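Local coordinates for HD domain protein (Enterococcus faecalis, PDB 4LRL), which probably hydrolyses deoxyribonucleoside triphosphates such as dGTP, acting as an HD-domain phosphohydrolase whose activity is regulated allosterically by bound nucleotides, at residues Met333-Asp337 / Ser338-Asp342; Asp404-Thr408 / Gln409-Met413; Ser426-Val429 / Ala430-Gly434. All blocks are in the same frame, centred on the assembly; numbering follows the deposited sequence.

Three local contacts within the HD-associated region show how turns lead into helices and a strand. Interaction 1 starts helix 338-348 and lies on the opposite side of the chain's centre from the other two, its centre about 51 Å from that of interaction 2 and 49 Å from that of interaction 3. Interactions 2 and 3 are neighbours, their nearest atoms about 6 Å apart without touching. Interactions 1 and 3 each hold an N-cap, Asp337 in the first and Ser426 in the third. None forms a nucleotide pocket: the Met333 side chain is about 12 Å from that of the dGTP-binding Arg350, and the Leu432 side chain is about 14 Å from bound thymidine triphosphate.

Interaction 1: Met333-Asp337 / Ser338-Asp342; sequences MDVPD and SILGD
Asp337 N-caps helix 338-348, its carboxylate reaching over the first turn to the backbone N of Leu340. Its CB lies 4.2 Å from Leu340 CB, and the two side chains cross at about a right angle. With CG anti to its own backbone N (chi1 175°), the carboxylate turns toward the amides at the helix start. There OD2 accepts from Leu340 N at 2.9 Å, a capping bond with an N-H...O angle of 156° that meets the oxygen on its anti side and 33° out of the carboxylate plane. The same OD2 rests 3.4 Å from Leu340 CB. OD1, the other tip, forms a salt bridge with Arg285 of helix 270-291 and accepts a hydrogen bond from a water. That water in turn accepts from Ile339 N, so a second helix-start amide is served through solvent. The carboxylate is thereby gripped from both oxygens, which fixes its rotation and probably stabilises its negative charge.

Backbone bonding begins at once: Gly341 N donates to Asp337 O at 3.1 Å, closing the first helical turn. Just upstream, Pro336 centres an inverse gamma turn, with a weak bond from Asp337 N to Val335 O, and this sharp bend folds the loop back beside the helix. Val335 CG1 then touches Leu340 CD2 at 3.9 Å, an apolar pair backed by Phe295, Tyr297 and Leu299 from nearby loops and by Leu282. At the far end of the loop a second water donates to Met333 O and, weakly, at 2.7 Å, to Gly341 O.

Interaction 2: Asp404-Thr408 / Gln409-Met413; sequences DRHRT and QIELM
Gln409 reaches back to Arg405 across the turn, and two weak hydrogen bonds cross the contact. Gln409 NE2 donates weakly to Arg405 O at 3.3 Å. The side chain runs extended beyond CG, and this carries the amide across the turn to that oxygen. Arg405 O also accepts from Thr408 N, at 3.1 Å, and from Thr408 OG1, at 2.7 Å; the hydroxyl approaches in the carbonyl plane. Three donors thus gather on one backbone oxygen, two of them from Thr408 and the weak one from Gln409. Thr408 OG1 gets there because it sits between its own backbone N and carbonyl carbon (chi1 63°), and it accepts in turn from Asn402 N. One residue further on, Gln409 N donates a weak hydrogen bond to His406 O, 3.4 Å away.

Both backbone bonds span three residues, as expected of the 3-10 turn at 406-408. The turn lies near the end of a long loop and leads through Gln409 and Ile410 into strand 411-413, an inner strand of a mixed four-stranded sheet, paired parallel with strand 241-245 and antiparallel with strand 419-421.

Van der Waals contacts fill in the rest of the turn. Thr408 OG1 lies 3.6 Å from Gln409 CG where the two side chains pass obliquely, and Gln409 NE2 comes 3.6 Å from His406 CA. Beyond Gln409, whose side chain also touches Glu421, the side chains alternate: Glu411 and Met413 pack against Leu419 and Tyr238, Leu412 against Leu422 and Val425.

A polar group over a ring supplies the last kind of contact. The bent Glu411 side chain, chi2 near -83°, brings OE2 above one face of the His406 imidazole, displaced toward the rim. Ring and carboxylate planes stand almost perpendicular, and Tyr238 of strand 235-238 packs against Glu411.

Interaction 3: Ser426-Val429 / Ala430-Gly434; sequences SPLV and AALAG
Ser426 O accepts from Ala430 N at 3.0 Å, the first bond of helix 427-434. Ser426 is the N-cap of that helix. Its OG accepts from Val429 N over 3.3 Å in a nearly straight bond of 160°, occupying an amide that has no preceding helical carbonyl to use. Holding OG anti to the backbone N (chi1 172°) brings it over the helix start, where it is also hydrogen-bonded to Glu253 of helix 249-267; the acidic partner anchors the capping hydroxyl from a second helix.

Pro427 follows as the first helical residue, a place where the missing N-H costs no backbone bond. Its carbonyl accepts from Ala431 N at 2.8 Å, though with a bent angle of 137°. Ala431 CB lies 3.3 Å from Pro427 O, a close contact of the kind that a helix sets up between a carbonyl and the residues one turn on.

Leu428 O continues the series by taking Leu432 N. One turn apart on the same flank, the two leucines approach with CG of Leu428 4.4 Å from CD1 of Leu432, a loose apolar pair. The Leu432 side chain leans back over its partner's carbonyl, with CG 3.5 Å from Leu428 O.

Val429 closes the segment: its carbonyl accepts from Ala433 N, with Val429 O and Ala433 N 2.8 Å apart.

This short helix sits between two partners. Leu428 and Leu432 rest on Val257 of helix 249-267, and Leu432 also on Tyr260, whereas Ala431 meets Ala431 of the third subunit and Leu432 meets its Leu428, so the helix is part of a subunit interface.

Interaction 1: Met333-Asp337 / Ser338-Asp342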
loop_
_atom_site.group_PDB
_atom_site.type_symbol
_atom_site.label_atom_id
_atom_site.label_comp_id
_atom_site.label_asym_id
_atom_site.label_seq_id
_atom_site.Cartn_x
_atom_site.Cartn_y
_atom_site.Cartn_z
ATOM N N MET C 333 -18.711 -21.603 31.812
ATOM C CA MET C 333 -18.299 -20.641 32.834
ATOM C C MET C 333 -19.060 -20.848 34.148
ATOM O O MET C 333 -18.552 -20.513 35.214
ATOM C CB MET C 333 -18.451 -19.201 32.326
ATOM C CG MET C 333 -17.251 -18.698 31.508
ATOM S SD MET C 333 -17.368 -16.972 30.950
ATOM C CE MET C 333 -17.564 -16.107 32.514
ATOM N N ASP C 334 -20.256 -21.433 34.063
ATOM C CA ASP C 334 -21.133 -21.611 35.229
ATOM C C ASP C 334 -21.248 -23.059 35.743
ATOM O O ASP C 334 -22.007 -23.335 36.680
ATOM C CB ASP C 334 -22.513 -21.023 34.931
ATOM C CG ASP C 334 -22.447 -19.556 34.532
ATOM O OD1 ASP C 334 -21.597 -18.816 35.078
ATOM O OD2 ASP C 334 -23.242 -19.141 33.664
ATOM N N VAL C 335 -20.483 -23.966 35.133
ATOM C CA VAL C 335 -20.395 -25.371 35.546
ATOM C C VAL C 335 -19.587 -25.505 36.852
ATOM O O VAL C 335 -18.564 -24.842 37.005
ATOM C CB VAL C 335 -19.779 -26.230 34.394
ATOM C CG1 VAL C 335 -19.213 -27.569 34.900
ATOM C CG2 VAL C 335 -20.819 -26.465 33.303
ATOM N N PRO C 336 -20.045 -26.351 37.799
ATOM C CA PRO C 336 -19.343 -26.440 39.080
ATOM C C PRO C 336 -18.107 -27.348 39.044
ATOM O O PRO C 336 -18.029 -28.360 39.754
ATOM C CB PRO C 336 -20.417 -26.974 40.038
ATOM C CG PRO C 336 -21.314 -27.768 39.180
ATOM C CD PRO C 336 -21.276 -27.161 37.797
ATOM N N ASP C 337 -17.165 -26.978 38.189
ATOM C CA ASP C 337 -15.812 -27.467 38.259
ATOM C C ASP C 337 -14.940 -26.235 38.146
ATOM O O ASP C 337 -15.114 -25.426 37.234
ATOM C CB ASP C 337 -15.512 -28.440 37.123
ATOM C CG ASP C 337 -14.054 -28.881 37.108
ATOM O OD1 ASP C 337 -13.623 -29.559 38.072
ATOM O OD2 ASP C 337 -13.337 -28.541 36.137
ATOM N N SER C 338 -14.011 -26.090 39.080
ATOM C CA SER C 338 -13.149 -24.918 39.157
ATOM C C SER C 338 -12.301 -24.743 37.890
ATOM O O SER C 338 -12.270 -23.667 37.289
ATOM C CB SER C 338 -12.276 -25.009 40.418
ATOM O OG SER C 338 -11.205 -24.077 40.388
ATOM N N ILE C 339 -11.639 -25.819 37.482
ATOM C CA ILE C 339 -10.736 -25.808 36.344
ATOM C C ILE C 339 -11.453 -25.481 35.032
ATOM O O ILE C 339 -10.989 -24.627 34.263
ATOM C CB ILE C 339 -9.952 -27.146 36.257
ATOM C CG1 ILE C 339 -8.964 -27.249 37.429
ATOM C CG2 ILE C 339 -9.234 -27.297 34.907
ATOM C CD1 ILE C 339 -8.395 -28.648 37.653
ATOM N N LEU C 340 -12.581 -26.144 34.778
ATOM C CA LEU C 340 -13.321 -25.925 33.533
ATOM C C LEU C 340 -13.869 -24.497 33.457
ATOM O O LEU C 340 -13.662 -23.801 32.455
ATOM C CB LEU C 340 -14.454 -26.951 33.351
ATOM C CG LEU C 340 -15.132 -26.890 31.977
ATOM C CD1 LEU C 340 -14.343 -27.685 30.929
ATOM C CD2 LEU C 340 -16.576 -27.356 32.029
ATOM N N GLY C 341 -14.556 -24.072 34.518
ATOM C CA GLY C 341 -15.120 -22.728 34.604
ATOM C C GLY C 341 -14.089 -21.655 34.307
ATOM O O GLY C 341 -14.336 -20.753 33.511
ATOM N N ASP C 342 -12.923 -21.774 34.938
ATOM C CA ASP C 342 -11.844 -20.811 34.781
ATOM C C ASP C 342 -11.205 -20.822 33.389
ATOM O O ASP C 342 -10.897 -19.763 32.846
ATOM C CB ASP C 342 -10.771 -21.057 35.840
ATOM C CG ASP C 342 -9.678 -20.006 35.816
ATOM O OD1 ASP C 342 -9.970 -18.822 36.096
ATOM O OD2 ASP C 342 -8.526 -20.371 35.525
HETATM O O HOH W 1 -15.595 -19.097 35.174
HETATM O O HOH W 2 -11.753 -28.183 39.160
#

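Interaction 2: Asp404-Thr408 / Gln409-Met413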
loop_
_atom_site.group_PDB
_atom_site.type_symbol
_atom_site.label_atom_id
_atom_site.label_comp_id
_atom_site.label_asym_id
_atom_site.label_seq_id
_atom_site.Cartn_x
_atom_site.Cartn_y
_atom_site.Cartn_z
ATOM N N ASP C 404 16.650 -36.096 -3.799
ATOM C CA ASP C 404 16.115 -37.315 -4.403
ATOM C C ASP C 404 14.609 -37.472 -4.204
ATOM O O ASP C 404 14.033 -38.498 -4.589
ATOM C CB ASP C 404 16.845 -38.555 -3.863
ATOM C CG ASP C 404 18.317 -38.581 -4.242
ATOM O OD1 ASP C 404 18.697 -37.977 -5.270
ATOM O OD2 ASP C 404 19.098 -39.217 -3.507
ATOM N N ARG C 405 13.981 -36.469 -3.594
ATOM C CA ARG C 405 12.535 -36.479 -3.383
ATOM C C ARG C 405 11.884 -35.308 -4.111
ATOM O O ARG C 405 11.846 -34.177 -3.607
ATOM C CB ARG C 405 12.188 -36.479 -1.892
ATOM C CG ARG C 405 12.691 -37.704 -1.143
ATOM C CD ARG C 405 12.506 -37.548 0.359
ATOM N NE ARG C 405 11.171 -37.949 0.806
ATOM C CZ ARG C 405 10.890 -39.112 1.392
ATOM N NH1 ARG C 405 11.846 -40.005 1.616
ATOM N NH2 ARG C 405 9.645 -39.379 1.764
ATOM N N HIS C 406 11.369 -35.612 -5.300
ATOM C CA HIS C 406 10.829 -34.637 -6.250
ATOM C C HIS C 406 9.872 -33.612 -5.641
ATOM O O HIS C 406 9.953 -32.423 -5.948
ATOM C CB HIS C 406 10.132 -35.372 -7.409
ATOM C CG HIS C 406 9.840 -34.501 -8.593
ATOM N ND1 HIS C 406 9.182 -33.292 -8.488
ATOM C CD2 HIS C 406 10.109 -34.670 -9.910
ATOM C CE1 HIS C 406 9.068 -32.751 -9.686
ATOM N NE2 HIS C 406 9.620 -33.568 -10.567
ATOM N N ARG C 407 8.977 -34.083 -4.777
ATOM C CA ARG C 407 7.879 -33.266 -4.239
ATOM C C ARG C 407 8.302 -32.162 -3.263
ATOM O O ARG C 407 7.556 -31.214 -3.023
ATOM C CB ARG C 407 6.821 -34.168 -3.585
ATOM C CG ARG C 407 6.188 -35.160 -4.551
ATOM C CD ARG C 407 4.792 -35.587 -4.115
ATOM N NE ARG C 407 4.060 -36.198 -5.228
ATOM C CZ ARG C 407 3.135 -37.145 -5.100
ATOM N NH1 ARG C 407 2.530 -37.629 -6.176
ATOM N NH2 ARG C 407 2.818 -37.614 -3.900
ATOM N N THR C 408 9.501 -32.300 -2.709
ATOM C CA THR C 408 9.995 -31.403 -1.673
ATOM C C THR C 408 10.699 -30.187 -2.269
ATOM O O THR C 408 11.261 -29.371 -1.538
ATOM C CB THR C 408 10.994 -32.139 -0.766
ATOM O OG1 THR C 408 12.133 -32.540 -1.541
ATOM C CG2 THR C 408 10.351 -33.382 -0.147
ATOM N N GLN C 409 10.662 -30.062 -3.593
ATOM C CA GLN C 409 11.504 -29.085 -4.282
ATOM C C GLN C 409 10.732 -28.022 -5.066
ATOM O O GLN C 409 9.646 -28.274 -5.592
ATOM C CB GLN C 409 12.487 -29.805 -5.216
ATOM C CG GLN C 409 13.259 -30.934 -4.559
ATOM C CD GLN C 409 14.201 -31.627 -5.516
ATOM O OE1 GLN C 409 15.186 -31.043 -5.962
ATOM N NE2 GLN C 409 13.909 -32.881 -5.832
ATOM N N ILE C 410 11.310 -26.832 -5.140
ATOM C CA ILE C 410 10.820 -25.801 -6.038
ATOM C C ILE C 410 11.749 -25.812 -7.249
ATOM O O ILE C 410 12.948 -25.582 -7.115
ATOM C CB ILE C 410 10.783 -24.430 -5.339
ATOM C CG1 ILE C 410 9.809 -24.476 -4.160
ATOM C CG2 ILE C 410 10.400 -23.325 -6.320
ATOM C CD1 ILE C 410 9.947 -23.331 -3.206
ATOM N N GLU C 411 11.200 -26.118 -8.422
ATOM C CA GLU C 411 12.021 -26.315 -9.616
ATOM C C GLU C 411 12.065 -25.072 -10.496
ATOM O O GLU C 411 11.026 -24.504 -10.848
ATOM C CB GLU C 411 11.539 -27.517 -10.432
ATOM C CG GLU C 411 11.385 -28.809 -9.635
ATOM C CD GLU C 411 12.682 -29.594 -9.463
ATOM O OE1 GLU C 411 13.784 -29.005 -9.495
ATOM O OE2 GLU C 411 12.592 -30.817 -9.281
ATOM N N LEU C 412 13.279 -24.651 -10.835
ATOM C CA LEU C 412 13.489 -23.527 -11.744
ATOM C C LEU C 412 13.905 -24.082 -13.090
ATOM O O LEU C 412 14.769 -24.968 -13.162
ATOM C CB LEU C 412 14.559 -22.583 -11.204
ATOM C CG LEU C 412 14.253 -21.863 -9.885
ATOM C CD1 LEU C 412 15.526 -21.605 -9.110
ATOM C CD2 LEU C 412 13.512 -20.562 -10.123
ATOM N N MET C 413 13.279 -23.587 -14.151
ATOM C CA MET C 413 13.614 -24.061 -15.491
ATOM C C MET C 413 14.552 -23.142 -16.271
ATOM O O MET C 413 14.278 -21.954 -16.462
ATOM C CB MET C 413 12.368 -24.362 -16.317
ATOM C CG MET C 413 12.708 -25.150 -17.566
ATOM S SD MET C 413 11.290 -25.558 -18.575
ATOM C CE MET C 413 10.585 -26.888 -17.605
#

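Interaction 3: Ser426-Val429 / Ala430-Gly434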
loop_
_atom_site.group_PDB
_atom_site.type_symbol
_atom_site.label_atom_id
_atom_site.label_comp_id
_atom_site.label_asym_id
_atom_site.label_seq_id
_atom_site.Cartn_x
_atom_site.Cartn_y
_atom_site.Cartn_z
ATOM N N SER C 426 20.231 -20.090 -5.224
ATOM C CA SER C 426 19.903 -18.944 -4.382
ATOM C C SER C 426 20.491 -19.074 -2.984
ATOM O O SER C 426 20.004 -19.862 -2.170
ATOM C CB SER C 426 18.394 -18.726 -4.298
ATOM O OG SER C 426 18.100 -17.727 -3.340
ATOM N N PRO C 427 21.551 -18.298 -2.705
ATOM C CA PRO C 427 22.190 -18.234 -1.402
ATOM C C PRO C 427 21.228 -17.813 -0.286
ATOM O O PRO C 427 21.330 -18.323 0.836
ATOM C CB PRO C 427 23.259 -17.162 -1.607
ATOM C CG PRO C 427 23.581 -17.238 -3.045
ATOM C CD PRO C 427 22.291 -17.519 -3.713
ATOM N N LEU C 428 20.309 -16.898 -0.595
ATOM C CA LEU C 428 19.377 -16.382 0.401
ATOM C C LEU C 428 18.410 -17.475 0.842
ATOM O O LEU C 428 18.109 -17.616 2.030
ATOM C CB LEU C 428 18.613 -15.182 -0.162
ATOM C CG LEU C 428 17.418 -14.614 0.605
ATOM C CD1 LEU C 428 17.852 -13.932 1.897
ATOM C CD2 LEU C 428 16.683 -13.631 -0.289
ATOM N N VAL C 429 17.942 -18.248 -0.129
ATOM C CA VAL C 429 17.032 -19.358 0.126
ATOM C C VAL C 429 17.754 -20.492 0.849
ATOM O O VAL C 429 17.197 -21.108 1.759
ATOM C CB VAL C 429 16.335 -19.823 -1.174
ATOM C CG1 VAL C 429 15.585 -21.134 -0.971
ATOM C CG2 VAL C 429 15.386 -18.728 -1.663
ATOM N N ALA C 430 19.007 -20.733 0.476
ATOM C CA ALA C 430 19.862 -21.675 1.205
ATOM C C ALA C 430 20.067 -21.230 2.646
ATOM O O ALA C 430 20.134 -22.066 3.555
ATOM C CB ALA C 430 21.204 -21.837 0.509
ATOM N N ALA C 431 20.170 -19.920 2.854
ATOM C CA ALA C 431 20.391 -19.366 4.197
ATOM C C ALA C 431 19.149 -19.475 5.078
ATOM O O ALA C 431 19.250 -19.762 6.266
ATOM C CB ALA C 431 20.857 -17.928 4.114
ATOM N N LEU C 432 17.985 -19.235 4.483
ATOM C CA LEU C 432 16.702 -19.364 5.171
ATOM C C LEU C 432 16.351 -20.827 5.420
ATOM O O LEU C 432 15.868 -21.181 6.497
ATOM C CB LEU C 432 15.588 -18.683 4.362
ATOM C CG LEU C 432 15.563 -17.151 4.361
ATOM C CD1 LEU C 432 14.608 -16.622 3.306
ATOM C CD2 LEU C 432 15.199 -16.606 5.741
ATOM N N ALA C 433 16.604 -21.664 4.413
ATOM C CA ALA C 433 16.343 -23.099 4.481
ATOM C C ALA C 433 17.281 -23.796 5.455
ATOM O O ALA C 433 16.922 -24.819 6.041
ATOM C CB ALA C 433 16.451 -23.724 3.104
ATOM N N GLY C 434 18.479 -23.240 5.623
ATOM C CA GLY C 434 19.428 -23.720 6.629
ATOM C C GLY C 434 19.088 -23.227 8.026
ATOM O O GLY C 434 19.412 -23.887 9.019
#